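Local atomic coordinates of superoxide dismutase [FE] (Sulfolobus solfataricus, PDB entry 1WB7), a protein that destroys toxic superoxide radicals by catalysing their disproportionation to hydrogen peroxide and oxygen, using one iron ion in each subunit of a homotetramer. Residues T133-L138 / M150-H155; K7-P12 / G44-L49; P164-L169 / E201-K206. The protein carries 1 engineered substitution. One frame throughout, in Å; residues are numbered along the deposited sequence.

Contact 1 (T133-L138 / M150-H155); sequences TGWAVL and MTFENH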
ATOM      1  N   THR A 133      -8.344  -1.461  -8.284  1.00 16.66           N
ATOM      2  CA  THR A 133      -8.075  -2.735  -8.925  1.00 16.59           C
ATOM      3  C   THR A 133      -7.438  -3.744  -7.972  1.00 16.23           C
ATOM      4  O   THR A 133      -6.795  -3.374  -6.990  1.00 16.39           O
ATOM      5  CB  THR A 133      -7.170  -2.551 -10.166  1.00 17.30           C
ATOM      6  OG1 THR A 133      -5.983  -1.838  -9.804  1.00 16.79           O
ATOM      7  CG2 THR A 133      -7.907  -1.773 -11.235  1.00 20.50           C
ATOM      8  N   GLY A 134      -7.628  -5.025  -8.271  1.00 15.52           N
ATOM      9  CA  GLY A 134      -7.078  -6.058  -7.422  1.00 14.66           C
ATOM     10  C   GLY A 134      -7.768  -7.389  -7.629  1.00 13.97           C
ATOM     11  O   GLY A 134      -8.142  -7.733  -8.755  1.00 13.81           O
ATOM     12  N   TRP A 135      -7.946  -8.131  -6.539  1.00 13.22           N
ATOM     13  CA  TRP A 135      -8.561  -9.451  -6.586  1.00 12.35           C
ATOM     14  C   TRP A 135      -9.412  -9.740  -5.359  1.00 11.99           C
ATOM     15  O   TRP A 135      -9.299  -9.077  -4.325  1.00 11.85           O
ATOM     16  CB  TRP A 135      -7.487 -10.549  -6.637  1.00 10.59           C
ATOM     17  CG  TRP A 135      -6.458 -10.397  -7.696  1.00  9.94           C
ATOM     18  CD1 TRP A 135      -5.457  -9.473  -7.743  1.00  9.31           C
ATOM     19  CD2 TRP A 135      -6.341 -11.181  -8.889  1.00  9.86           C
ATOM     20  NE1 TRP A 135      -4.723  -9.629  -8.895  1.00 11.20           N
ATOM     21  CE2 TRP A 135      -5.245 -10.670  -9.618  1.00  9.94           C
ATOM     22  CE3 TRP A 135      -7.057 -12.266  -9.413  1.00  9.64           C
ATOM     23  CZ2 TRP A 135      -4.846 -11.206 -10.851  1.00  8.60           C
ATOM     24  CZ3 TRP A 135      -6.662 -12.801 -10.641  1.00  8.58           C
ATOM     25  CH2 TRP A 135      -5.565 -12.267 -11.344  1.00 10.78           C
ATOM     26  N   ALA A 136     -10.256 -10.756  -5.490  1.00 11.55           N
ATOM     27  CA  ALA A 136     -11.089 -11.224  -4.393  1.00 11.42           C
ATOM     28  C   ALA A 136     -10.784 -12.715  -4.364  1.00 11.34           C
ATOM     29  O   ALA A 136     -10.853 -13.389  -5.395  1.00 11.35           O
ATOM     30  CB  ALA A 136     -12.558 -10.982  -4.688  1.00 10.21           C
ATOM     31  N   VAL A 137     -10.412 -13.235  -3.201  1.00 11.16           N
ATOM     32  CA  VAL A 137     -10.100 -14.652  -3.105  1.00 10.87           C
ATOM     33  C   VAL A 137     -10.708 -15.308  -1.880  1.00 10.94           C
ATOM     34  O   VAL A 137     -11.076 -14.648  -0.910  1.00 10.77           O
ATOM     35  CB  VAL A 137      -8.566 -14.909  -3.028  1.00  9.40           C
ATOM     36  CG1 VAL A 137      -7.860 -14.340  -4.249  1.00 10.55           C
ATOM     37  CG2 VAL A 137      -8.001 -14.306  -1.754  1.00  7.18           C
ATOM     38  N   LEU A 138     -10.810 -16.627  -1.949  1.00 11.21           N
ATOM     39  CA  LEU A 138     -11.294 -17.414  -0.833  1.00 11.40           C
ATOM     40  C   LEU A 138     -10.107 -18.296  -0.494  1.00 11.50           C
ATOM     41  O   LEU A 138      -9.655 -19.103  -1.318  1.00 11.76           O
ATOM     42  CB  LEU A 138     -12.486 -18.287  -1.222  1.00 10.54           C
ATOM     43  CG  LEU A 138     -12.978 -19.112  -0.027  1.00 13.32           C
ATOM     44  CD1 LEU A 138     -13.470 -18.159   1.059  1.00 11.78           C
ATOM     45  CD2 LEU A 138     -14.094 -20.061  -0.455  1.00  9.70           C
ATOM     46  N   MET A 150     -10.856 -12.609   1.226  1.00 10.90           N
ATOM     47  CA  MET A 150      -9.900 -11.515   1.230  1.00 10.88           C
ATOM     48  C   MET A 150      -9.896 -10.799  -0.105  1.00 11.00           C
ATOM     49  O   MET A 150     -10.155 -11.405  -1.143  1.00 10.93           O
ATOM     50  CB  MET A 150      -8.492 -12.047   1.524  1.00 10.56           C
ATOM     51  CG  MET A 150      -7.392 -10.984   1.594  1.00  8.97           C
ATOM     52  SD  MET A 150      -7.691  -9.709   2.841  1.00 12.58           S
ATOM     53  CE  MET A 150      -7.911 -10.713   4.316  1.00 12.25           C
ATOM     54  N   THR A 151      -9.634  -9.496  -0.068  1.00 11.09           N
ATOM     55  CA  THR A 151      -9.527  -8.718  -1.294  1.00 11.27           C
ATOM     56  C   THR A 151      -8.084  -8.224  -1.352  1.00 11.27           C
ATOM     57  O   THR A 151      -7.530  -7.771  -0.343  1.00 11.12           O
ATOM     58  CB  THR A 151     -10.494  -7.489  -1.336  1.00 12.27           C
ATOM     59  OG1 THR A 151     -10.348  -6.709  -0.141  1.00 12.25           O
ATOM     60  CG2 THR A 151     -11.943  -7.940  -1.493  1.00 11.65           C
ATOM     61  N   PHE A 152      -7.472  -8.350  -2.525  1.00 11.36           N
ATOM     62  CA  PHE A 152      -6.100  -7.894  -2.746  1.00 11.54           C
ATOM     63  C   PHE A 152      -6.195  -6.546  -3.453  1.00 11.93           C
ATOM     64  O   PHE A 152      -7.124  -6.312  -4.228  1.00 11.95           O
ATOM     65  CB  PHE A 152      -5.338  -8.825  -3.705  1.00  8.60           C
ATOM     66  CG  PHE A 152      -5.125 -10.229  -3.200  1.00  7.44           C
ATOM     67  CD1 PHE A 152      -4.653 -11.212  -4.072  1.00  4.96           C
ATOM     68  CD2 PHE A 152      -5.393 -10.579  -1.879  1.00  5.10           C
ATOM     69  CE1 PHE A 152      -4.455 -12.524  -3.639  1.00  4.85           C
ATOM     70  CE2 PHE A 152      -5.195 -11.887  -1.439  1.00  6.43           C
ATOM     71  CZ  PHE A 152      -4.727 -12.863  -2.319  1.00  6.84           C
ATOM     72  N   GLU A 153      -5.247  -5.663  -3.177  1.00 12.23           N
ATOM     73  CA  GLU A 153      -5.190  -4.381  -3.868  1.00 12.51           C
ATOM     74  C   GLU A 153      -3.954  -4.587  -4.745  1.00 12.48           C
ATOM     75  O   GLU A 153      -2.893  -4.991  -4.257  1.00 12.47           O
ATOM     76  CB  GLU A 153      -5.036  -3.232  -2.871  1.00 12.97           C
ATOM     77  CG  GLU A 153      -6.304  -3.054  -2.041  1.00 14.10           C
ATOM     78  CD  GLU A 153      -6.169  -2.052  -0.915  1.00 17.66           C
ATOM     79  OE1 GLU A 153      -6.853  -2.242   0.110  1.00 22.75           O
ATOM     80  OE2 GLU A 153      -5.397  -1.075  -1.044  1.00 22.59           O
ATOM     81  N   ASN A 154      -4.112  -4.339  -6.042  1.00 12.47           N
ATOM     82  CA  ASN A 154      -3.056  -4.584  -7.017  1.00 12.46           C
ATOM     83  C   ASN A 154      -2.852  -6.108  -6.936  1.00 12.50           C
ATOM     84  O   ASN A 154      -3.737  -6.817  -6.466  1.00 12.76           O
ATOM     85  CB  ASN A 154      -1.768  -3.832  -6.664  1.00 12.55           C
ATOM     86  CG  ASN A 154      -0.836  -3.679  -7.867  1.00 16.38           C
ATOM     87  OD1 ASN A 154      -0.698  -4.597  -8.681  1.00 19.40           O
ATOM     88  ND2 ASN A 154      -0.189  -2.524  -7.978  1.00 15.13           N
ATOM     89  N   HIS A 155      -1.711  -6.625  -7.375  1.00 12.41           N
ATOM     90  CA  HIS A 155      -1.489  -8.073  -7.333  1.00 12.37           C
ATOM     91  C   HIS A 155      -0.799  -8.561  -6.061  1.00 12.30           C
ATOM     92  O   HIS A 155      -0.838  -9.744  -5.746  1.00 12.19           O
ATOM     93  CB  HIS A 155      -0.601  -8.522  -8.505  1.00 11.77           C
ATOM     94  CG  HIS A 155      -1.129  -8.162  -9.858  1.00 13.47           C
ATOM     95  ND1 HIS A 155      -2.367  -8.562 -10.310  1.00 15.73           N
ATOM     96  CD2 HIS A 155      -0.563  -7.468 -10.874  1.00 13.31           C
ATOM     97  CE1 HIS A 155      -2.541  -8.134 -11.546  1.00 15.60           C
ATOM     98  NE2 HIS A 155      -1.462  -7.467 -11.913  1.00 17.68           N
TER
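Trp135 and His155 both hold CG anti to the carbonyl carbon and beside the backbone N (chi1 -52° and -57°), which brings their rings together rim to rim, the imidazole coming from just past strand 147-153. The indole NE1 donates to ND1 of His155 at 2.9 Å with an N-H...N angle of 155°, and each partner lies in the ring plane of the other, although the planes are strongly tilted. The same indole edge passes CD1 within 3.4 Å of Asn154 O. Phe152 shares a sheet face with Trp135: its CD1 lies 3.9 Å from Trp135 CB, an oblique approach. The far end of the phenyl ring runs across Val137, where CZ meets CG2 at 3.6 Å. The backbone that carries this cluster is an antiparallel hairpin. Trp135 and Phe152 form a hydrogen-bonded pair, Phe152 N reaching Trp135 O at 2.7 Å, and Val137 pairs likewise with Met150, whose O accepts from Val137 N at 2.8 Å. Gly134 CA comes within 3.2 Å of Phe152 O as a C-H...O contact; a side chain there would clash with that oxygen. Phe172 stacks on the His155 ring and the engineered Phe41 meets it nearly perpendicularly, while His84, an iron ligand, meets Trp135 edge-to-face. The bond spends the indole N-H on ND1 and, in plane for both rings, restricts the rotation of each; it probably helps hold Trp135, whose side chain comes within about 4 Å of the iron, in the second shell of the metal site.

Contact 2 (K7-P12 / G44-L49); sequences KKYELP and GANSLL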
ATOM      1  N   LYS A   7      15.763 -19.829 -11.793  1.00 19.32           N
ATOM      2  CA  LYS A   7      14.993 -20.469 -12.843  1.00 18.93           C
ATOM      3  C   LYS A   7      13.934 -19.466 -13.299  1.00 18.43           C
ATOM      4  O   LYS A   7      13.384 -18.715 -12.491  1.00 18.34           O
ATOM      5  CB  LYS A   7      14.348 -21.754 -12.316  1.00 19.75           C
ATOM      6  CG  LYS A   7      13.575 -22.554 -13.363  1.00 21.31           C
ATOM      7  CD  LYS A   7      13.284 -23.961 -12.847  1.00 25.32           C
ATOM      8  CE  LYS A   7      12.311 -24.712 -13.741  1.00 26.56           C
ATOM      9  NZ  LYS A   7      12.763 -24.760 -15.151  1.00 31.73           N
ATOM     10  N   LYS A   8      13.661 -19.434 -14.595  1.00 18.31           N
ATOM     11  CA  LYS A   8      12.679 -18.499 -15.128  1.00 18.16           C
ATOM     12  C   LYS A   8      11.269 -19.057 -15.082  1.00 17.96           C
ATOM     13  O   LYS A   8      11.070 -20.265 -14.982  1.00 17.91           O
ATOM     14  CB  LYS A   8      13.040 -18.119 -16.569  1.00 18.60           C
ATOM     15  CG  LYS A   8      14.429 -17.503 -16.718  1.00 18.64           C
ATOM     16  CD  LYS A   8      14.559 -16.213 -15.907  1.00 21.94           C
ATOM     17  CE  LYS A   8      15.988 -15.680 -15.907  1.00 22.65           C
ATOM     18  NZ  LYS A   8      16.937 -16.579 -15.177  1.00 21.18           N
ATOM     19  N   TYR A   9      10.288 -18.165 -15.139  1.00 17.93           N
ATOM     20  CA  TYR A   9       8.894 -18.569 -15.119  1.00 17.79           C
ATOM     21  C   TYR A   9       8.393 -18.862 -16.520  1.00 18.11           C
ATOM     22  O   TYR A   9       8.933 -18.362 -17.505  1.00 18.03           O
ATOM     23  CB  TYR A   9       8.026 -17.478 -14.504  1.00 15.61           C
ATOM     24  CG  TYR A   9       8.208 -17.338 -13.019  1.00 11.79           C
ATOM     25  CD1 TYR A   9       9.032 -16.353 -12.489  1.00  8.79           C
ATOM     26  CD2 TYR A   9       7.576 -18.215 -12.142  1.00  9.59           C
ATOM     27  CE1 TYR A   9       9.223 -16.241 -11.115  1.00 10.24           C
ATOM     28  CE2 TYR A   9       7.761 -18.113 -10.768  1.00  9.63           C
ATOM     29  CZ  TYR A   9       8.584 -17.126 -10.265  1.00  7.83           C
ATOM     30  OH  TYR A   9       8.777 -17.027  -8.911  1.00 10.09           O
ATOM     31  N   GLU A  10       7.338 -19.660 -16.600  1.00 18.47           N
ATOM     32  CA  GLU A  10       6.759 -20.020 -17.882  1.00 18.87           C
ATOM     33  C   GLU A  10       5.254 -19.811 -17.914  1.00 18.83           C
ATOM     34  O   GLU A  10       4.535 -20.164 -16.973  1.00 18.75           O
ATOM     35  CB  GLU A  10       7.089 -21.478 -18.208  1.00 21.17           C
ATOM     36  CG  GLU A  10       8.574 -21.697 -18.422  1.00 29.72           C
ATOM     37  CD  GLU A  10       8.944 -23.155 -18.533  1.00 37.70           C
ATOM     38  OE1 GLU A  10      10.125 -23.438 -18.823  1.00 44.01           O
ATOM     39  OE2 GLU A  10       8.060 -24.017 -18.325  1.00 41.35           O
ATOM     40  N   LEU A  11       4.792 -19.229 -19.011  1.00 18.80           N
ATOM     41  CA  LEU A  11       3.382 -18.969 -19.205  1.00 19.08           C
ATOM     42  C   LEU A  11       2.677 -20.304 -19.360  1.00 19.35           C
ATOM     43  O   LEU A  11       2.974 -21.064 -20.280  1.00 19.65           O
ATOM     44  CB  LEU A  11       3.182 -18.129 -20.467  1.00 18.33           C
ATOM     45  CG  LEU A  11       1.743 -17.748 -20.825  1.00 20.19           C
ATOM     46  CD1 LEU A  11       1.161 -16.842 -19.753  1.00 15.54           C
ATOM     47  CD2 LEU A  11       1.731 -17.052 -22.179  1.00 19.11           C
ATOM     48  N   PRO A  12       1.737 -20.622 -18.457  1.00 19.40           N
ATOM     49  CA  PRO A  12       1.046 -21.905 -18.592  1.00 19.38           C
ATOM     50  C   PRO A  12       0.068 -21.826 -19.751  1.00 19.48           C
ATOM     51  O   PRO A  12      -0.413 -20.747 -20.091  1.00 19.50           O
ATOM     52  CB  PRO A  12       0.338 -22.048 -17.255  1.00 20.00           C
ATOM     53  CG  PRO A  12      -0.065 -20.625 -16.966  1.00 20.65           C
ATOM     54  CD  PRO A  12       1.199 -19.852 -17.320  1.00 19.17           C
ATOM     55  N   GLY A  44       7.972  -9.822 -17.513  1.00 16.37           N
ATOM     56  CA  GLY A  44       8.436  -8.837 -16.554  1.00 16.40           C
ATOM     57  C   GLY A  44       9.165  -9.483 -15.396  1.00 16.54           C
ATOM     58  O   GLY A  44      10.190  -8.981 -14.937  1.00 16.92           O
ATOM     59  N   ALA A  45       8.634 -10.601 -14.912  1.00 16.44           N
ATOM     60  CA  ALA A  45       9.257 -11.315 -13.807  1.00 16.41           C
ATOM     61  C   ALA A  45      10.629 -11.832 -14.229  1.00 16.44           C
ATOM     62  O   ALA A  45      11.618 -11.657 -13.518  1.00 16.46           O
ATOM     63  CB  ALA A  45       8.367 -12.481 -13.368  1.00 15.37           C
ATOM     64  N   ASN A  46      10.689 -12.462 -15.395  1.00 16.61           N
ATOM     65  CA  ASN A  46      11.948 -13.011 -15.883  1.00 16.74           C
ATOM     66  C   ASN A  46      13.032 -11.973 -16.125  1.00 16.84           C
ATOM     67  O   ASN A  46      14.186 -12.191 -15.745  1.00 16.95           O
ATOM     68  CB  ASN A  46      11.707 -13.842 -17.141  1.00 15.43           C
ATOM     69  CG  ASN A  46      10.940 -15.108 -16.840  1.00 16.45           C
ATOM     70  OD1 ASN A  46      11.014 -15.626 -15.724  1.00 13.34           O
ATOM     71  ND2 ASN A  46      10.208 -15.622 -17.828  1.00 14.29           N
ATOM     72  N   SER A  47      12.683 -10.846 -16.733  1.00 16.85           N
ATOM     73  CA  SER A  47      13.694  -9.823 -16.968  1.00 16.98           C
ATOM     74  C   SER A  47      14.211  -9.294 -15.622  1.00 16.73           C
ATOM     75  O   SER A  47      15.402  -9.018 -15.471  1.00 17.30           O
ATOM     76  CB  SER A  47      13.136  -8.678 -17.824  1.00 18.28           C
ATOM     77  OG  SER A  47      12.203  -7.891 -17.105  1.00 29.43           O
ATOM     78  N   LEU A  48      13.327  -9.158 -14.639  1.00 16.14           N
ATOM     79  CA  LEU A  48      13.764  -8.679 -13.329  1.00 15.47           C
ATOM     80  C   LEU A  48      14.640  -9.732 -12.652  1.00 15.13           C
ATOM     81  O   LEU A  48      15.588  -9.397 -11.942  1.00 14.94           O
ATOM     82  CB  LEU A  48      12.560  -8.319 -12.453  1.00 13.98           C
ATOM     83  CG  LEU A  48      11.856  -7.016 -12.863  1.00 16.75           C
ATOM     84  CD1 LEU A  48      10.542  -6.870 -12.122  1.00 14.79           C
ATOM     85  CD2 LEU A  48      12.768  -5.824 -12.573  1.00 15.55           C
ATOM     86  N   LEU A  49      14.342 -11.007 -12.877  1.00 15.10           N
ATOM     87  CA  LEU A  49      15.163 -12.068 -12.298  1.00 15.20           C
ATOM     88  C   LEU A  49      16.563 -11.981 -12.915  1.00 15.47           C
ATOM     89  O   LEU A  49      17.577 -12.094 -12.220  1.00 15.31           O
ATOM     90  CB  LEU A  49      14.554 -13.442 -12.595  1.00 14.62           C
ATOM     91  CG  LEU A  49      13.362 -13.902 -11.756  1.00 13.16           C
ATOM     92  CD1 LEU A  49      12.883 -15.250 -12.266  1.00 10.55           C
ATOM     93  CD2 LEU A  49      13.773 -14.002 -10.287  1.00 10.20           C
TER
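Tyr9 N donates to OD1 of Asn46 at 2.7 Å, a nearly straight bond (165°) that lies in the carbonyl plane and uses a lone pair of OD1. The other end of the same amide completes the pair: Asn46 ND2 donates to Tyr9 O at 3.0 Å. One side chain thus grips both the N-H and the C=O of a single residue, much as a neighbouring strand would, and the paired bonds fix which way round the amide is turned. Asn46 carries CG anti to the carbonyl carbon (chi1 -69°), sending the amide out from the helix to the extended chain. The Lys8 side chain crosses that of Asn46 at a slant, its CB 3.3 Å from Asn46 OD1, while its amine continues to Phe6 O and to a salt bridge with Glu53. Further along the helix, Leu49 CD1 approaches Tyr9 CE1 to 4.0 Å and Lys7 O to 3.5 Å, while Ala45 CB, just before Asn46, meets Tyr9 CD1 at 4.0 Å. The N-terminal loop is thereby laid along helix 27-57 of the alpha-hairpin domain. Tyr9 also reaches the second arm, helix 67-89, touching Ile78 and His81, and its hydroxyl bonds to Asp141 of the third subunit.

Contact 3 (P164-L169 / E201-K206); sequences PIILIL and EKKLQK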
ATOM      1  N   PRO A 164      -3.186 -21.547   0.841  1.00 12.47           N
ATOM      2  CA  PRO A 164      -3.721 -21.737  -0.510  1.00 12.37           C
ATOM      3  C   PRO A 164      -4.995 -20.983  -0.875  1.00 12.33           C
ATOM      4  O   PRO A 164      -5.897 -20.799  -0.054  1.00 12.09           O
ATOM      5  CB  PRO A 164      -3.913 -23.250  -0.584  1.00 12.05           C
ATOM      6  CG  PRO A 164      -4.332 -23.586   0.809  1.00 12.61           C
ATOM      7  CD  PRO A 164      -3.347 -22.780   1.639  1.00 13.84           C
ATOM      8  N   ILE A 165      -5.045 -20.562  -2.132  1.00 12.47           N
ATOM      9  CA  ILE A 165      -6.185 -19.852  -2.695  1.00 12.57           C
ATOM     10  C   ILE A 165      -7.077 -20.916  -3.323  1.00 12.97           C
ATOM     11  O   ILE A 165      -6.618 -21.733  -4.134  1.00 12.96           O
ATOM     12  CB  ILE A 165      -5.716 -18.847  -3.777  1.00 11.67           C
ATOM     13  CG1 ILE A 165      -4.980 -17.684  -3.098  1.00  9.17           C
ATOM     14  CG2 ILE A 165      -6.897 -18.366  -4.618  1.00  6.34           C
ATOM     15  CD1 ILE A 165      -4.164 -16.829  -4.043  1.00  8.71           C
ATOM     16  N   ILE A 166      -8.350 -20.919  -2.939  1.00 13.20           N
ATOM     17  CA  ILE A 166      -9.297 -21.902  -3.451  1.00 13.29           C
ATOM     18  C   ILE A 166     -10.173 -21.290  -4.523  1.00 13.27           C
ATOM     19  O   ILE A 166     -10.477 -21.920  -5.537  1.00 13.50           O
ATOM     20  CB  ILE A 166     -10.187 -22.428  -2.315  1.00 14.28           C
ATOM     21  CG1 ILE A 166      -9.304 -23.024  -1.222  1.00 12.49           C
ATOM     22  CG2 ILE A 166     -11.173 -23.459  -2.849  1.00 14.57           C
ATOM     23  CD1 ILE A 166      -8.410 -24.149  -1.713  1.00 14.79           C
ATOM     24  N   LEU A 167     -10.568 -20.048  -4.285  1.00 13.16           N
ATOM     25  CA  LEU A 167     -11.410 -19.297  -5.203  1.00 13.07           C
ATOM     26  C   LEU A 167     -10.672 -17.997  -5.510  1.00 12.82           C
ATOM     27  O   LEU A 167     -10.144 -17.358  -4.607  1.00 12.67           O
ATOM     28  CB  LEU A 167     -12.743 -18.962  -4.528  1.00 11.94           C
ATOM     29  CG  LEU A 167     -14.082 -19.352  -5.143  1.00 17.35           C
ATOM     30  CD1 LEU A 167     -15.165 -18.483  -4.503  1.00 18.19           C
ATOM     31  CD2 LEU A 167     -14.073 -19.159  -6.650  1.00 18.81           C
ATOM     32  N   ILE A 168     -10.623 -17.603  -6.776  1.00 12.88           N
ATOM     33  CA  ILE A 168      -9.951 -16.362  -7.114  1.00 12.82           C
ATOM     34  C   ILE A 168     -10.676 -15.610  -8.218  1.00 12.90           C
ATOM     35  O   ILE A 168     -11.005 -16.173  -9.265  1.00 12.57           O
ATOM     36  CB  ILE A 168      -8.469 -16.603  -7.515  1.00 12.45           C
ATOM     37  CG1 ILE A 168      -7.816 -15.264  -7.877  1.00 14.86           C
ATOM     38  CG2 ILE A 168      -8.376 -17.596  -8.666  1.00 11.22           C
ATOM     39  CD1 ILE A 168      -6.292 -15.295  -7.859  1.00 16.18           C
ATOM     40  N   LEU A 169     -10.940 -14.331  -7.960  1.00 13.00           N
ATOM     41  CA  LEU A 169     -11.628 -13.473  -8.920  1.00 13.11           C
ATOM     42  C   LEU A 169     -10.769 -12.259  -9.268  1.00 13.04           C
ATOM     43  O   LEU A 169     -10.386 -11.494  -8.383  1.00 13.04           O
ATOM     44  CB  LEU A 169     -12.960 -13.000  -8.332  1.00 13.09           C
ATOM     45  CG  LEU A 169     -13.706 -11.890  -9.080  1.00 15.06           C
ATOM     46  CD1 LEU A 169     -14.117 -12.375 -10.465  1.00 14.00           C
ATOM     47  CD2 LEU A 169     -14.936 -11.480  -8.271  1.00 18.04           C
ATOM     48  N   GLU A 201     -12.693 -27.961  -5.345  1.00 17.91           N
ATOM     49  CA  GLU A 201     -12.842 -29.073  -4.404  1.00 18.23           C
ATOM     50  C   GLU A 201     -11.586 -29.930  -4.423  1.00 18.43           C
ATOM     51  O   GLU A 201     -11.122 -30.409  -3.384  1.00 18.52           O
ATOM     52  CB  GLU A 201     -14.044 -29.949  -4.784  1.00 19.11           C
ATOM     53  CG  GLU A 201     -15.400 -29.334  -4.490  1.00 23.08           C
ATOM     54  CD  GLU A 201     -16.527 -30.342  -4.648  1.00 26.38           C
ATOM     55  OE1 GLU A 201     -16.426 -31.439  -4.055  1.00 26.51           O
ATOM     56  OE2 GLU A 201     -17.511 -30.040  -5.358  1.00 26.70           O
ATOM     57  N   LYS A 202     -11.044 -30.119  -5.622  1.00 18.28           N
ATOM     58  CA  LYS A 202      -9.837 -30.910  -5.807  1.00 18.71           C
ATOM     59  C   LYS A 202      -8.662 -30.268  -5.069  1.00 18.77           C
ATOM     60  O   LYS A 202      -7.924 -30.951  -4.360  1.00 19.02           O
ATOM     61  CB  LYS A 202      -9.517 -31.023  -7.301  1.00 20.77           C
ATOM     62  CG  LYS A 202      -8.942 -32.365  -7.726  1.00 26.83           C
ATOM     63  CD  LYS A 202      -9.634 -32.857  -8.994  1.00 33.58           C
ATOM     64  CE  LYS A 202     -11.153 -32.932  -8.784  1.00 36.88           C
ATOM     65  NZ  LYS A 202     -11.924 -33.190 -10.039  1.00 38.87           N
ATOM     66  N   LYS A 203      -8.483 -28.959  -5.233  1.00 18.57           N
ATOM     67  CA  LYS A 203      -7.383 -28.275  -4.559  1.00 18.47           C
ATOM     68  C   LYS A 203      -7.557 -28.328  -3.045  1.00 18.45           C
ATOM     69  O   LYS A 203      -6.603 -28.594  -2.320  1.00 18.37           O
ATOM     70  CB  LYS A 203      -7.287 -26.818  -5.017  1.00 18.56           C
ATOM     71  CG  LYS A 203      -6.060 -26.097  -4.472  1.00 16.58           C
ATOM     72  CD  LYS A 203      -5.868 -24.737  -5.126  1.00 16.89           C
ATOM     73  CE  LYS A 203      -4.570 -24.080  -4.665  1.00 15.99           C
ATOM     74  NZ  LYS A 203      -4.372 -22.748  -5.315  1.00 15.59           N
ATOM     75  N   LEU A 204      -8.773 -28.080  -2.564  1.00 18.57           N
ATOM     76  CA  LEU A 204      -9.021 -28.127  -1.126  1.00 18.87           C
ATOM     77  C   LEU A 204      -8.631 -29.486  -0.551  1.00 19.45           C
ATOM     78  O   LEU A 204      -7.985 -29.562   0.493  1.00 19.33           O
ATOM     79  CB  LEU A 204     -10.493 -27.865  -0.816  1.00 16.84           C
ATOM     80  CG  LEU A 204     -10.863 -28.091   0.656  1.00 17.01           C
ATOM     81  CD1 LEU A 204     -10.106 -27.098   1.538  1.00 14.29           C
ATOM     82  CD2 LEU A 204     -12.366 -27.946   0.848  1.00 15.17           C
ATOM     83  N   GLN A 205      -9.041 -30.556  -1.230  1.00 20.12           N
ATOM     84  CA  GLN A 205      -8.737 -31.917  -0.789  1.00 20.93           C
ATOM     85  C   GLN A 205      -7.262 -32.103  -0.448  1.00 21.50           C
ATOM     86  O   GLN A 205      -6.921 -32.753   0.536  1.00 21.60           O
ATOM     87  CB  GLN A 205      -9.126 -32.927  -1.873  1.00 21.57           C
ATOM     88  CG  GLN A 205     -10.596 -33.310  -1.892  1.00 24.86           C
ATOM     89  CD  GLN A 205     -11.048 -33.938  -0.587  1.00 27.55           C
ATOM     90  OE1 GLN A 205     -10.305 -34.698   0.039  1.00 27.27           O
ATOM     91  NE2 GLN A 205     -12.277 -33.639  -0.176  1.00 27.96           N
ATOM     92  N   LYS A 206      -6.393 -31.528  -1.271  1.00 22.12           N
ATOM     93  CA  LYS A 206      -4.957 -31.633  -1.061  1.00 22.84           C
ATOM     94  C   LYS A 206      -4.483 -31.133   0.302  1.00 23.39           C
ATOM     95  O   LYS A 206      -3.420 -31.539   0.768  1.00 23.53           O
ATOM     96  CB  LYS A 206      -4.217 -30.865  -2.156  1.00 23.47           C
ATOM     97  CG  LYS A 206      -4.269 -31.511  -3.534  1.00 27.19           C
ATOM     98  CD  LYS A 206      -3.656 -30.586  -4.585  1.00 31.72           C
ATOM     99  CE  LYS A 206      -2.294 -30.051  -4.136  1.00 36.26           C
ATOM    100  NZ  LYS A 206      -1.786 -28.961  -5.020  1.00 40.04           N
TER
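Lys203 NZ donates to Ile165 O at 2.7 Å, joining the C-terminal helix 197-205 to the chain just before a classic beta bulge, in which Ile166 and Leu167 both face Leu138 in the sheet of the C-terminal domain. The amine lies in the carbonyl plane, with a C=O...N angle of 146°. Lys203 arrives there fully stretched: CG is anti to the backbone N (chi1 -173°) and the chain stays extended beyond CG, which carries NZ from the helix to the carbonyl in one straight run. Its last methylenes share the approach, CE lying 3.2 Å and CD 3.3 Å from Ile165 O, and CE also comes within 4.2 Å of Pro164 CB. Nearer the helix the apolar part takes over. Ile166 turns its CD1 to the helix backbone, 4.1 Å from Lys203 CG and 4.0 Å from Leu204 N, and the CB of Leu204 lies 4.4 Å from the same methyl. Beyond this first shell, Glu162 of the third subunit bridges the two sides: its OE2 forms a salt bridge with Lys203 NZ and also accepts from Ile165 N. An alanine at Lys203 would probably leave the Ile165 carbonyl without this donor and Glu162 of the third subunit without this opposite charge, with a gap beside Pro164 and Ile166 where the methylenes lay. Leu86 of helix 67-89 touches both Ile165 and Lys203, and Leu204 rests on Tyr140 of the adjoining strand. The bulge itself bonds through its backbone to Leu138, and immediately after it Ile168 N donates to the side-chain OD1 of Asn90.

Overall arrangement
From the N terminus, contact 2 comes first: it folds the leading loop back on helix 27-57 and closes a loop of 31 residues within the alpha-hairpin domain. Contact 1 follows as a short hairpin closure between strands 134-140 and 147-153, and contact 3 then links strand 165-170 to the last helix across another 31 residues. The three are in series; none nests or crosses. Contacts 1 and 3 touch through the shared sheet, where strand 134-140 lies between the other two, and Trp135 CE3 packs 3.5 Å from Ile168 CG1. Contact 2 stands apart, its centre 22 Å and 24 Å from those of contacts 1 and 3. All three reach the third subunit.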